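Local coordinates for macrophage migration inhibitory factor-like protein (Leishmania major, PDB 3FWT), which belongs to the macrophage migration inhibitory factor family, small alpha/beta proteins that assemble as trimers, and resembles that cytokine in sequence, at residues A38-A43 against T106-I111. Numbering follows the deposited sequence.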
ATOM      1  N   ALA A  38       6.486 -14.751 -12.724  1.00 11.27           N
ATOM      2  CA  ALA A  38       5.931 -14.750 -14.076  1.00 11.91           C
ATOM      3  C   ALA A  38       4.562 -15.510 -14.153  1.00 13.15           C
ATOM      4  O   ALA A  38       3.589 -15.052 -14.778  1.00 13.36           O
ATOM      5  CB  ALA A  38       6.964 -15.256 -15.081  1.00 11.64           C
ATOM      6  N   ASN A  39       4.448 -16.611 -13.426  1.00 13.07           N
ATOM      7  CA  ASN A  39       3.201 -17.360 -13.406  1.00 12.90           C
ATOM      8  C   ASN A  39       2.085 -16.598 -12.725  1.00 12.77           C
ATOM      9  O   ASN A  39       0.941 -16.541 -13.208  1.00 12.10           O
ATOM     10  CB  ASN A  39       3.425 -18.715 -12.701  1.00 12.92           C
ATOM     11  CG  ASN A  39       4.402 -19.626 -13.449  1.00 18.64           C
ATOM     12  OD1 ASN A  39       4.537 -19.514 -14.658  1.00 21.66           O
ATOM     13  ND2 ASN A  39       5.028 -20.572 -12.746  1.00 16.96           N
ATOM     14  N   LEU A  40       2.395 -15.958 -11.591  1.00 13.51           N
ATOM     15  CA  LEU A  40       1.417 -15.085 -10.976  1.00 13.38           C
ATOM     16  C   LEU A  40       0.970 -13.930 -11.884  1.00 14.69           C
ATOM     17  O   LEU A  40      -0.221 -13.658 -11.967  1.00 12.89           O
ATOM     18  CB  LEU A  40       1.917 -14.560  -9.603  1.00 13.68           C
ATOM     19  CG  LEU A  40       1.925 -15.635  -8.509  1.00 14.04           C
ATOM     20  CD1 LEU A  40       2.593 -15.057  -7.221  1.00 11.94           C
ATOM     21  CD2 LEU A  40       0.490 -16.064  -8.228  1.00  9.22           C
ATOM     22  N   SER A  41       1.917 -13.187 -12.481  1.00 15.13           N
ATOM     23  CA  SER A  41       1.550 -12.097 -13.421  1.00 14.42           C
ATOM     24  C   SER A  41       0.611 -12.611 -14.567  1.00 15.09           C
ATOM     25  O   SER A  41      -0.438 -11.998 -14.888  1.00 15.00           O
ATOM     26  CB  SER A  41       2.843 -11.444 -13.976  1.00 15.64           C
ATOM     27  OG  SER A  41       3.379 -10.690 -12.860  1.00 16.27           O
ATOM     28  N   ALA A  42       0.964 -13.756 -15.117  1.00 15.86           N
ATOM     29  CA  ALA A  42       0.079 -14.418 -16.155  1.00 16.52           C
ATOM     30  C   ALA A  42      -1.295 -14.664 -15.640  1.00 16.28           C
ATOM     31  O   ALA A  42      -2.264 -14.330 -16.294  1.00 15.97           O
ATOM     32  CB  ALA A  42       0.673 -15.745 -16.570  1.00 16.80           C
ATOM     33  N   ALA A  43      -1.408 -15.264 -14.439  1.00 16.40           N
ATOM     34  CA  ALA A  43      -2.728 -15.539 -13.856  1.00 16.97           C
ATOM     35  C   ALA A  43      -3.546 -14.327 -13.535  1.00 18.27           C
ATOM     36  O   ALA A  43      -4.701 -14.244 -13.982  1.00 19.36           O
ATOM     37  CB  ALA A  43      -2.605 -16.520 -12.611  1.00 18.08           C
ATOM     38  N   THR A 106      -2.238 -19.869  -3.955  1.00 15.56           N
ATOM     39  CA  THR A 106      -2.021 -21.227  -3.377  1.00 15.57           C
ATOM     40  C   THR A 106      -1.169 -22.136  -4.263  1.00 14.41           C
ATOM     41  O   THR A 106      -0.241 -22.888  -3.831  1.00 14.37           O
ATOM     42  CB  THR A 106      -3.386 -21.891  -3.036  1.00 16.09           C
ATOM     43  OG1 THR A 106      -4.099 -21.073  -2.085  1.00 16.21           O
ATOM     44  CG2 THR A 106      -3.121 -23.272  -2.431  1.00 16.30           C
ATOM     45  N   LYS A 107      -1.473 -22.139  -5.547  1.00 15.63           N
ATOM     46  CA  LYS A 107      -0.689 -22.938  -6.493  1.00 15.42           C
ATOM     47  C   LYS A 107       0.764 -22.509  -6.571  1.00 16.05           C
ATOM     48  O   LYS A 107       1.678 -23.345  -6.574  1.00 14.40           O
ATOM     49  CB  LYS A 107      -1.313 -22.847  -7.881  1.00 17.17           C
ATOM     50  CG  LYS A 107      -0.645 -23.757  -9.008  1.00 17.02           C
ATOM     51  CD  LYS A 107      -1.372 -23.476 -10.330  1.00 24.53           C
ATOM     52  CE  LYS A 107      -1.251 -24.670 -11.284  1.00 30.98           C
ATOM     53  NZ  LYS A 107      -2.627 -25.038 -11.769  1.00 32.49           N
ATOM     54  N   GLU A 108       1.026 -21.209  -6.652  1.00 15.93           N
ATOM     55  CA  GLU A 108       2.411 -20.858  -6.904  1.00 16.72           C
ATOM     56  C   GLU A 108       3.173 -20.845  -5.603  1.00 17.92           C
ATOM     57  O   GLU A 108       4.389 -21.064  -5.598  1.00 18.53           O
ATOM     58  CB  GLU A 108       2.550 -19.487  -7.543  1.00 15.42           C
ATOM     59  CG  GLU A 108       2.006 -19.379  -8.988  1.00 17.85           C
ATOM     60  CD  GLU A 108       2.482 -20.467  -9.936  1.00 20.62           C
ATOM     61  OE1 GLU A 108       3.708 -20.753  -9.995  1.00 18.91           O
ATOM     62  OE2 GLU A 108       1.575 -21.063 -10.598  1.00 19.71           O
ATOM     63  N   CYS A 109       2.475 -20.577  -4.496  1.00 18.23           N
ATOM     64  CA  CYS A 109       3.220 -20.334  -3.214  1.00 18.54           C
ATOM     65  C   CYS A 109       2.954 -21.289  -2.074  1.00 17.51           C
ATOM     66  O   CYS A 109       3.618 -21.176  -1.015  1.00 17.00           O
ATOM     67  CB  CYS A 109       2.978 -18.912  -2.669  1.00 15.50           C
ATOM     68  SG  CYS A 109       3.176 -17.534  -3.811  1.00 25.41           S
ATOM     69  N   GLY A 110       1.980 -22.177  -2.233  1.00 15.63           N
ATOM     70  CA  GLY A 110       1.667 -23.162  -1.175  1.00 16.33           C
ATOM     71  C   GLY A 110       0.926 -22.529   0.017  1.00 17.25           C
ATOM     72  O   GLY A 110       0.804 -23.138   1.066  1.00 17.91           O
ATOM     73  N   ILE A 111       0.503 -21.281  -0.104  1.00 16.78           N
ATOM     74  CA  ILE A 111      -0.193 -20.597   0.961  1.00 15.85           C
ATOM     75  C   ILE A 111      -1.659 -21.005   0.896  1.00 15.13           C
ATOM     76  O   ILE A 111      -2.263 -20.791  -0.093  1.00 13.70           O
ATOM     77  CB  ILE A 111      -0.014 -19.059   0.820  1.00 16.97           C
ATOM     78  CG1 ILE A 111       1.478 -18.714   0.969  1.00 14.45           C
ATOM     79  CG2 ILE A 111      -0.874 -18.268   1.840  1.00 14.94           C
ATOM     80  CD1 ILE A 111       1.848 -17.214   0.592  1.00 10.83           C
TER
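Two helices lie on one face of the MIF-fold sheet, and here helix 34-52, near its start, meets the C-terminal end of helix 92-109 through N39 and L40 on one side and E108 and C109 on the other. The backbones come nearest at L40 and E108, whose CA atoms are 7.1 Å apart. On the solvent side, N39 ND2 gives a hydrogen bond to E108 OE1 at 3.1 Å, with an N-H...O angle of 154°. The acceptor lies close to the amide plane, but the NH2 group comes in from above the carboxylate plane, and the two planes are turned 67° apart. E108 gets there by bending at chi2 (-49°), which folds its carboxylate over N39 CB, 3.4 Å from E108 CD.

Beneath that polar bridge, L40 reaches in toward the sheet. Its CD2 rests on the aliphatic part of the glutamate, 3.7 Å from E108 CG, the two chains running past each other in opposite directions. CD1 lies 4.3 Å from C109 SG. L40 belongs to the layer between the helices and the sheet of the MIF fold, touching A104 and I105 of helix 92-109 and F63 of strand 60-64, while C109 leans on V30 and L32 of a loop. The helix ends at C109, and G110 leaves helical geometry with positive phi; G110 N still bonds T106 O at 2.8 Å, and T106 OG1 ties down I111 O at 2.7 Å as the chain leaves for strand 116-128.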